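Local coordinates for magnetosome membrane protein MamB, putative Co/Zn/Cd cation transporter. Cation diffusion facilitator family (PDB 6QFJ), which probably moves divalent metal cations, perhaps iron, across the magnetosome membrane and is represented here by its C-terminal domain, at residues R54-V59 with V73-F78; E8-V13 with E65-K70; D40-P45 with A79-L84. All coordinates share one frame; numbering follows the deposited sequence. Where two conformers were deposited one is given.

Contact 1: residues R54-V59 with V73-F78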
loop_
_atom_site.group_PDB
_atom_site.type_symbol
_atom_site.label_atom_id
_atom_site.label_comp_id
_atom_site.label_asym_id
_atom_site.label_seq_id
_atom_site.Cartn_x
_atom_site.Cartn_y
_atom_site.Cartn_z
ATOM N N ARG A 54 -4.375 6.967 -9.567
ATOM C CA ARG A 54 -3.564 7.926 -8.839
ATOM C C ARG A 54 -3.226 7.480 -7.393
ATOM O O ARG A 54 -2.063 7.570 -6.969
ATOM C CB ARG A 54 -4.172 9.277 -8.989
ATOM C CG ARG A 54 -3.969 9.828 -10.402
ATOM C CD ARG A 54 -4.941 10.972 -10.432
ATOM N NE ARG A 54 -4.868 11.584 -11.753
ATOM C CZ ARG A 54 -5.641 12.561 -12.160
ATOM N NH1 ARG A 54 -6.552 13.058 -11.348
ATOM N NH2 ARG A 54 -5.497 13.037 -13.378
ATOM N N ILE A 55 -4.143 6.858 -6.670
ATOM C CA ILE A 55 -3.756 6.341 -5.323
ATOM C C ILE A 55 -2.737 5.213 -5.429
ATOM O O ILE A 55 -1.780 5.110 -4.591
ATOM C CB ILE A 55 -5.006 5.826 -4.592
ATOM C CG1 ILE A 55 -5.877 6.997 -4.205
ATOM C CG2 ILE A 55 -4.651 5.004 -3.349
ATOM C CD1 ILE A 55 -7.261 6.620 -3.801
ATOM N N LYS A 56 -2.913 4.303 -6.422
ATOM C CA LYS A 56 -1.896 3.194 -6.598
ATOM C C LYS A 56 -0.521 3.698 -6.894
ATOM O O LYS A 56 0.452 3.208 -6.363
ATOM C CB LYS A 56 -2.275 2.253 -7.724
ATOM C CG LYS A 56 -3.553 1.534 -7.394
ATOM C CD LYS A 56 -3.924 0.560 -8.476
ATOM C CE LYS A 56 -5.162 -0.173 -8.014
ATOM N NZ LYS A 56 -5.670 -1.036 -9.107
ATOM N N LYS A 57 -0.446 4.744 -7.691
ATOM C CA LYS A 57 0.802 5.458 -7.938
ATOM C C LYS A 57 1.409 6.052 -6.664
ATOM O O LYS A 57 2.647 5.954 -6.434
ATOM C CB LYS A 57 0.597 6.528 -9.048
ATOM C CG LYS A 57 0.312 5.863 -10.444
ATOM C CD LYS A 57 1.556 5.735 -11.304
ATOM C CE LYS A 57 2.311 4.443 -11.022
ATOM N NZ LYS A 57 3.744 4.433 -11.467
ATOM N N GLU A 58 0.574 6.699 -5.817
ATOM C CA GLU A 58 1.102 7.207 -4.493
ATOM C C GLU A 58 1.618 6.139 -3.622
ATOM O O GLU A 58 2.668 6.296 -2.951
ATOM C CB GLU A 58 0.026 7.975 -3.657
ATOM C CG GLU A 58 -0.192 9.435 -4.032
ATOM C CD GLU A 58 -1.189 10.223 -3.078
ATOM O OE1 GLU A 58 -1.871 9.551 -2.237
ATOM O OE2 GLU A 58 -1.237 11.510 -3.128
ATOM N N VAL A 59 0.889 5.012 -3.571
ATOM C CA VAL A 59 1.374 3.895 -2.753
ATOM C C VAL A 59 2.697 3.324 -3.216
ATOM O O VAL A 59 3.620 2.997 -2.440
ATOM C CB VAL A 59 0.364 2.731 -2.709
ATOM C CG1 VAL A 59 0.968 1.504 -2.051
ATOM C CG2 VAL A 59 -0.822 3.199 -1.981
ATOM N N VAL A 73 5.538 -4.013 -6.462
ATOM C CA VAL A 73 4.435 -3.549 -5.622
ATOM C C VAL A 73 3.135 -3.839 -6.331
ATOM O O VAL A 73 2.891 -3.353 -7.426
ATOM C CB VAL A 73 4.504 -2.019 -5.311
ATOM C CG1 VAL A 73 3.358 -1.634 -4.370
ATOM C CG2 VAL A 73 5.806 -1.681 -4.655
ATOM N N LYS A 74 2.298 -4.631 -5.707
ATOM C CA LYS A 74 0.978 -4.873 -6.263
ATOM C C LYS A 74 -0.083 -4.261 -5.281
ATOM O O LYS A 74 -0.152 -4.642 -4.102
ATOM C CB LYS A 74 0.821 -6.349 -6.447
ATOM C CG LYS A 74 -0.584 -6.871 -6.581
ATOM C CD LYS A 74 -1.158 -6.629 -7.965
ATOM C CE LYS A 74 -2.502 -7.374 -8.068
ATOM N NZ LYS A 74 -3.559 -6.532 -8.659
ATOM N N VAL A 75 -0.914 -3.351 -5.782
ATOM C CA VAL A 75 -1.868 -2.625 -4.905
ATOM C C VAL A 75 -3.285 -3.005 -5.311
ATOM O O VAL A 75 -3.596 -2.932 -6.503
ATOM C CB VAL A 75 -1.702 -1.103 -5.037
ATOM C CG1 VAL A 75 -2.591 -0.314 -4.062
ATOM C CG2 VAL A 75 -0.272 -0.721 -4.805
ATOM N N ARG A 76 -4.118 -3.384 -4.328
ATOM C CA ARG A 76 -5.519 -3.613 -4.600
ATOM C C ARG A 76 -6.356 -2.651 -3.792
ATOM O O ARG A 76 -6.103 -2.473 -2.626
ATOM C CB ARG A 76 -5.909 -5.047 -4.320
ATOM C CG ARG A 76 -5.248 -6.033 -5.301
ATOM C CD ARG A 76 -5.776 -7.427 -5.158
ATOM N NE ARG A 76 -5.621 -7.906 -3.788
ATOM C CZ ARG A 76 -6.199 -9.025 -3.301
ATOM N NH1 ARG A 76 -6.016 -9.380 -2.027
ATOM N NH2 ARG A 76 -6.957 -9.816 -4.097
ATOM N N LEU A 77 -7.392 -2.080 -4.400
ATOM C CA LEU A 77 -8.277 -1.102 -3.695
ATOM C C LEU A 77 -9.673 -1.739 -3.478
ATOM O O LEU A 77 -10.269 -2.334 -4.396
ATOM C CB LEU A 77 -8.440 0.157 -4.491
ATOM C CG LEU A 77 -7.144 0.867 -4.920
ATOM C CD1 LEU A 77 -7.520 2.127 -5.649
ATOM C CD2 LEU A 77 -6.307 1.185 -3.743
ATOM N N PHE A 78 -10.161 -1.601 -2.241
ATOM C CA PHE A 78 -11.463 -2.091 -1.835
ATOM C C PHE A 78 -12.294 -0.958 -1.275
ATOM O O PHE A 78 -11.780 -0.049 -0.648
ATOM C CB PHE A 78 -11.257 -3.160 -0.755
ATOM C CG PHE A 78 -10.572 -4.371 -1.246
ATOM C CD1 PHE A 78 -11.270 -5.447 -1.777
ATOM C CD2 PHE A 78 -9.200 -4.449 -1.178
ATOM C CE1 PHE A 78 -10.601 -6.582 -2.239
ATOM C CE2 PHE A 78 -8.526 -5.566 -1.625
ATOM C CZ PHE A 78 -9.215 -6.658 -2.151
#
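V75 and V59 meet tip to tip, V59 CG1 lying 3.8 Å from V75 CG2, and this pair is one of two contacts between apolar residues of the helix and the strand. In the other, one turn earlier in the helix, I55 crosses L77 at a slant, with its CG2 branch 4.2 Å from L77 CD2; that branch stands anti to the backbone N.

A second kind of contact is made by the aliphatic part of a charged residue. K56 runs extended beyond CG and overlaps V75 while pointing the opposite way: K56 CG rests 3.9 Å from V75 CG1. Farther out, K56 CE comes within 3.5 Å of V75 O and 3.8 Å of L77 CG. Its methylenes thus border the apolar layer, while NZ pairs weakly, at long range, with E53.

The helix segment 54-59 and the strand segment 73-78 run at 140°, their axes 8.9 Å apart at closest. Helix 49-66 is the connecting helix of the beta-alpha-beta unit 34-43, 49-66, 71-79, packed here on the second of its two parallel strands. V59 also packs on L41 of strand 34-43, so the helix reaches past strand 71-79, while L77 touches V43 and I47.

Contact 2: residues E8-V13 with E65-K70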
loop_
_atom_site.group_PDB
_atom_site.type_symbol
_atom_site.label_atom_id
_atom_site.label_comp_id
_atom_site.label_asym_id
_atom_site.label_seq_id
_atom_site.Cartn_x
_atom_site.Cartn_y
_atom_site.Cartn_z
ATOM N N GLU A 8 6.312 -1.913 8.923
ATOM C CA GLU A 8 5.912 -0.985 9.942
ATOM C C GLU A 8 5.995 0.467 9.488
ATOM O O GLU A 8 5.092 1.254 9.762
ATOM C CB GLU A 8 6.797 -1.156 11.156
ATOM C CG GLU A 8 6.510 -0.132 12.210
ATOM C CD GLU A 8 7.376 -0.189 13.477
ATOM O OE1 GLU A 8 7.061 0.576 14.403
ATOM O OE2 GLU A 8 8.350 -0.961 13.565
ATOM N N ALA A 9 7.065 0.833 8.761
ATOM C CA ALA A 9 7.177 2.171 8.317
ATOM C C ALA A 9 6.122 2.439 7.200
ATOM O O ALA A 9 5.529 3.507 7.124
ATOM C CB ALA A 9 8.607 2.445 7.832
ATOM N N ILE A 10 5.981 1.499 6.286
ATOM C CA ILE A 10 4.953 1.592 5.244
ATOM C C ILE A 10 3.550 1.792 5.854
ATOM O O ILE A 10 2.860 2.735 5.521
ATOM C CB ILE A 10 4.984 0.384 4.277
ATOM C CG1 ILE A 10 6.245 0.381 3.466
ATOM C CG2 ILE A 10 3.810 0.440 3.293
ATOM C CD1 ILE A 10 6.513 -0.935 2.765
ATOM N N ALA A 11 3.196 1.000 6.852
ATOM C CA ALA A 11 1.911 1.142 7.531
ATOM C C ALA A 11 1.795 2.470 8.198
ATOM O O ALA A 11 0.747 3.072 8.116
ATOM C CB ALA A 11 1.699 0.039 8.587
ATOM N N ASN A 12 2.880 2.960 8.798
ATOM C CA ASN A 12 2.831 4.255 9.463
ATOM C C ASN A 12 2.505 5.334 8.444
ATOM O O ASN A 12 1.680 6.190 8.689
ATOM C CB ASN A 12 4.158 4.619 10.144
ATOM C CG ASN A 12 4.350 3.924 11.477
ATOM O OD1 ASN A 12 3.391 3.459 12.020
ATOM N ND2 ASN A 12 5.591 3.787 11.983
ATOM N N VAL A 13 3.087 5.252 7.254
ATOM C CA VAL A 13 2.817 6.286 6.247
ATOM C C VAL A 13 1.415 6.211 5.751
ATOM O O VAL A 13 0.673 7.240 5.659
ATOM C CB VAL A 13 3.819 6.251 5.112
ATOM C CG1 VAL A 13 3.455 7.318 4.062
ATOM C CG2 VAL A 13 5.219 6.508 5.660
ATOM N N GLU A 65 10.281 4.804 -1.970
ATOM C CA GLU A 65 11.052 5.676 -1.154
ATOM C C GLU A 65 11.534 5.004 0.113
ATOM O O GLU A 65 12.664 5.215 0.544
ATOM C CB GLU A 65 10.299 6.962 -0.780
ATOM C CG GLU A 65 11.164 7.899 0.080
ATOM C CD GLU A 65 10.477 9.248 0.367
ATOM O OE1 GLU A 65 9.588 9.647 -0.398
ATOM O OE2 GLU A 65 10.862 9.950 1.351
ATOM N N ILE A 66 10.688 4.230 0.753
ATOM C CA ILE A 66 11.083 3.598 2.038
ATOM C C ILE A 66 12.037 2.437 1.903
ATOM O O ILE A 66 12.955 2.293 2.695
ATOM C CB ILE A 66 9.823 3.166 2.793
ATOM C CG1 ILE A 66 9.080 4.412 3.160
ATOM C CG2 ILE A 66 10.162 2.334 4.033
ATOM C CD1 ILE A 66 8.038 4.230 4.201
ATOM N N VAL A 67 11.820 1.586 0.923
ATOM C CA VAL A 67 12.643 0.406 0.708
ATOM C C VAL A 67 13.801 0.717 -0.236
ATOM O O VAL A 67 13.591 1.038 -1.406
ATOM C CB VAL A 67 11.728 -0.703 0.102
ATOM C CG1 VAL A 67 12.472 -1.970 -0.069
ATOM C CG2 VAL A 67 10.493 -0.940 0.951
ATOM N N ASP A 68 15.015 0.533 0.249
ATOM C CA ASP A 68 16.215 0.861 -0.502
ATOM C C ASP A 68 16.410 -0.111 -1.685
ATOM O O ASP A 68 16.730 0.285 -2.821
ATOM C CB ASP A 68 17.440 0.754 0.413
ATOM C CG ASP A 68 17.138 1.146 1.881
ATOM O OD1 ASP A 68 16.358 0.415 2.552
ATOM O OD2 ASP A 68 17.679 2.173 2.359
ATOM N N ARG A 69 16.174 -1.378 -1.414
ATOM C CA ARG A 69 16.349 -2.431 -2.408
ATOM C C ARG A 69 15.259 -2.466 -3.465
ATOM O O ARG A 69 14.187 -1.850 -3.333
ATOM C CB ARG A 69 16.323 -3.791 -1.713
ATOM C CG ARG A 69 16.255 -3.656 -0.198
ATOM C CD ARG A 69 16.588 -4.962 0.551
ATOM N NE ARG A 69 16.377 -6.146 -0.244
ATOM C CZ ARG A 69 16.257 -7.350 0.277
ATOM N NH1 ARG A 69 16.044 -8.376 -0.533
ATOM N NH2 ARG A 69 16.313 -7.530 1.589
ATOM N N LYS A 70 15.532 -3.238 -4.478
ATOM C CA LYS A 70 14.605 -3.433 -5.562
ATOM C C LYS A 70 13.313 -4.077 -5.047
ATOM O O LYS A 70 13.347 -5.015 -4.232
ATOM C CB LYS A 70 15.216 -4.314 -6.661
ATOM C CG LYS A 70 14.303 -4.453 -7.865
ATOM C CD LYS A 70 14.875 -5.215 -9.045
ATOM C CE LYS A 70 13.750 -5.456 -10.039
ATOM N NZ LYS A 70 14.116 -5.445 -11.484
#
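A9 O receives the helical hydrogen bond of V13 N, 3.0 Å away, and also has a methyl resting against it: I66 CD1 lies 3.9 Å from the same oxygen. The carbonyl is therefore satisfied within its own helix, and what the second segment brings to it is a van der Waals neighbour.

I66 carries most of the contact from its side. Its CG2 branch comes to 4.1 Å from A9 CB. In the longer branch CG1 stands anti to the carbonyl carbon (chi1 -66°) and bears CD1, which touches several residues of the first helix at once. CD1 stands 4.1 Å from A9 CB and 3.9 Å from V13 CG2, the valine and isoleucine side chains passing each other head to tail. The small alanine, one turn before V13, lets the isoleucine approach close to the helix backbone. I10 CG1 adds a looser contact at 4.3 Å from I66 CD1.

Helices 2-15 and 49-66 are the two helices of an alpha-beta-beta-alpha-beta domain, the metallochaperone-like fold of cation diffusion facilitator C-terminal domains, and here the end of the second packs beside the middle of the first. V67 is where the chain leaves helical geometry, and its side chain belongs to a deeper layer than that of I66: V67 CG2 sits 4.4 Å from I10 CD1, a light touch between two buried residues. Both also meet F37 of strand 34-43, and V67 reaches L35 as well, which carries the apolar contact from the pair of helices down to the sheet. Y6, one turn before I10, packs against both I66 and V67, while I10 and V13 continue toward I63 and I62 respectively.

Contact 3: residues D40-P45 with A79-L84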
loop_
_atom_site.group_PDB
_atom_site.type_symbol
_atom_site.label_atom_id
_atom_site.label_comp_id
_atom_site.label_asym_id
_atom_site.label_seq_id
_atom_site.Cartn_x
_atom_site.Cartn_y
_atom_site.Cartn_z
ATOM N N ASP A 40 -3.167 -4.150 0.190
ATOM C CA ASP A 40 -4.610 -3.989 0.082
ATOM C C ASP A 40 -5.080 -2.823 0.914
ATOM O O ASP A 40 -4.779 -2.758 2.104
ATOM C CB ASP A 40 -5.308 -5.300 0.509
ATOM C CG ASP A 40 -4.990 -6.452 -0.423
ATOM O OD1 ASP A 40 -4.424 -6.208 -1.541
ATOM O OD2 ASP A 40 -5.208 -7.610 -0.040
ATOM N N LEU A 41 -5.843 -1.925 0.305
ATOM C CA LEU A 41 -6.354 -0.713 0.964
ATOM C C LEU A 41 -7.814 -0.514 0.816
ATOM O O LEU A 41 -8.404 -0.913 -0.177
ATOM C CB LEU A 41 -5.725 0.513 0.346
ATOM C CG LEU A 41 -4.181 0.454 0.278
ATOM C CD1 LEU A 41 -3.677 1.573 -0.515
ATOM C CD2 LEU A 41 -3.604 0.475 1.655
ATOM N N TYR A 42 -8.421 0.105 1.840
ATOM C CA TYR A 42 -9.774 0.593 1.777
ATOM C C TYR A 42 -9.745 1.994 1.336
ATOM O O TYR A 42 -8.947 2.788 1.788
ATOM C CB TYR A 42 -10.468 0.534 3.202
ATOM C CG TYR A 42 -10.783 -0.850 3.676
ATOM C CD1 TYR A 42 -11.672 -1.622 2.983
ATOM C CD2 TYR A 42 -10.144 -1.434 4.762
ATOM C CE1 TYR A 42 -11.944 -2.897 3.365
ATOM C CE2 TYR A 42 -10.415 -2.721 5.185
ATOM C CZ TYR A 42 -11.331 -3.439 4.471
ATOM O OH TYR A 42 -11.658 -4.712 4.832
ATOM N N VAL A 43 -10.643 2.335 0.439
ATOM C CA VAL A 43 -10.785 3.707 -0.048
ATOM C C VAL A 43 -12.277 4.022 -0.113
ATOM O O VAL A 43 -13.116 3.104 -0.044
ATOM C CB VAL A 43 -10.217 3.848 -1.443
ATOM C CG1 VAL A 43 -8.729 3.527 -1.411
ATOM C CG2 VAL A 43 -10.914 2.883 -2.391
ATOM N N PRO A 44 -12.624 5.293 -0.350
ATOM C CA PRO A 44 -14.040 5.678 -0.332
ATOM C C PRO A 44 -14.714 4.971 -1.449
ATOM O O PRO A 44 -14.133 4.860 -2.556
ATOM C CB PRO A 44 -14.016 7.198 -0.536
ATOM C CG PRO A 44 -12.699 7.619 0.043
ATOM C CD PRO A 44 -11.732 6.440 -0.248
ATOM N N PRO A 45 -15.931 4.465 -1.214
ATOM C CA PRO A 45 -16.627 3.659 -2.257
ATOM C C PRO A 45 -16.895 4.355 -3.571
ATOM O O PRO A 45 -17.056 3.677 -4.593
ATOM C CB PRO A 45 -17.953 3.281 -1.615
ATOM C CG PRO A 45 -17.828 3.583 -0.149
ATOM C CD PRO A 45 -16.669 4.534 0.047
ATOM N N ALA A 79 -13.605 -0.991 -1.479
ATOM C CA ALA A 79 -14.515 0.010 -0.919
ATOM C C ALA A 79 -14.427 -0.055 0.630
ATOM O O ALA A 79 -14.625 -1.115 1.226
ATOM C CB ALA A 79 -15.950 -0.271 -1.325
ATOM N N ALA A 80 -14.224 1.074 1.263
ATOM C CA ALA A 80 -14.385 1.100 2.753
ATOM C C ALA A 80 -15.768 0.585 3.154
ATOM O O ALA A 80 -16.788 0.789 2.456
ATOM C CB ALA A 80 -14.203 2.495 3.253
ATOM N N GLN A 81 -15.798 -0.022 4.316
ATOM C CA GLN A 81 -16.965 -0.700 4.832
ATOM C C GLN A 81 -17.768 0.443 5.493
ATOM O O GLN A 81 -17.190 1.189 6.268
ATOM C CB GLN A 81 -16.509 -1.684 5.925
ATOM C CG GLN A 81 -15.155 -2.312 5.573
ATOM C CD GLN A 81 -14.801 -3.490 6.413
ATOM O OE1 GLN A 81 -14.067 -3.345 7.367
ATOM N NE2 GLN A 81 -15.338 -4.636 6.094
ATOM N N GLU A 82 -19.027 0.570 5.137
ATOM C CA GLU A 82 -19.921 1.567 5.668
ATOM C C GLU A 82 -20.829 0.977 6.744
ATOM O O GLU A 82 -21.270 -0.168 6.674
ATOM C CB GLU A 82 -20.820 2.131 4.540
ATOM C CG GLU A 82 -20.060 2.931 3.409
ATOM C CD GLU A 82 -20.616 4.329 3.080
ATOM O OE1 GLU A 82 -20.283 4.864 1.993
ATOM O OE2 GLU A 82 -21.366 4.953 3.887
ATOM N N GLU A 83 -21.167 1.824 7.699
ATOM C CA GLU A 83 -22.090 1.527 8.733
ATOM C C GLU A 83 -23.442 1.130 8.166
ATOM O O GLU A 83 -23.909 1.741 7.241
ATOM C CB GLU A 83 -22.238 2.775 9.631
ATOM C CG GLU A 83 -23.158 2.517 10.769
ATOM C CD GLU A 83 -23.266 3.668 11.760
ATOM O OE1 GLU A 83 -22.601 4.695 11.608
ATOM O OE2 GLU A 83 -24.021 3.483 12.698
ATOM N N LEU A 84 -24.046 0.112 8.730
ATOM C CA LEU A 84 -25.329 -0.401 8.254
ATOM C C LEU A 84 -26.437 0.509 8.654
ATOM O O LEU A 84 -27.395 0.697 7.897
ATOM C CB LEU A 84 -25.678 -1.721 8.927
ATOM C CG LEU A 84 -25.103 -2.949 8.307
ATOM C CD1 LEU A 84 -25.301 -4.033 9.356
ATOM C CD2 LEU A 84 -25.835 -3.245 6.982
ATOM O OXT LEU A 84 -26.397 0.988 9.784
#
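V43 and A79 are paired as a parallel beta bridge, closed by a nearly straight backbone hydrogen bond in which A80 N donates to V43 O over 2.7 Å (164° at the hydrogen). The donor is tilted somewhat out of the carbonyl plane, and the same oxygen takes a CA-H...O contact from A79 CA at 3.5 Å, so two successive residues converge on it.

The side chains form two groups, one around Y42 and one around P45. Y42 has CG anti to its carbonyl carbon (chi1 -71°). A79 O sits at the ring edge, near its plane, 3.5 Å from Y42 CD1, whereas A80 CA and Q81 CG approach the ring obliquely; Y42 CB lies 4.2 Å from A80 CB. Farther out, the Q81 amide comes near the phenol end. The two side chains cross at a slant although amide and ring planes are only 9° apart, so this is no stack, and Q81 CD is 3.7 Å from Y42 OH, a packing contact and not a hydrogen bond.

P45 has its CB 4.1 Å from A79 CB. E82 folds back, with OE1 3.5 Å from P45 CG, laying a carboxylate oxygen against the proline ring. Q81 and E82 also touch neighbouring molecules in the crystal, and their placement may partly reflect the lattice.

The arrangement is the C-terminal end of the parallel pair formed by strands 34-43 and 71-79 of a beta-alpha-beta unit, after which one leads into the loop that begins with P44 and P45 and the other into the C-terminal tail.

In the fold
The three contacts illustrate how a small alpha-beta-beta-alpha-beta domain closes on itself. Contacts 1 and 2 both use helix 49-66, with centres about 14 Å apart; the first seats its middle on strand 71-79, the second sets its end beside helix 2-15. Contact 3, its centre about 15 Å from that of contact 1, lies where strands 34-43 and 71-79 end, and the two are joined directly by the R76-D40 salt bridge. Contacts 2 and 3 have centres about 24 Å apart, on opposite sides of the chain's centre. Along the sequence, contact 1 is nested within the loop closed by contact 3, whereas contact 2 crosses both, tying the first helix to the beta-alpha-beta unit.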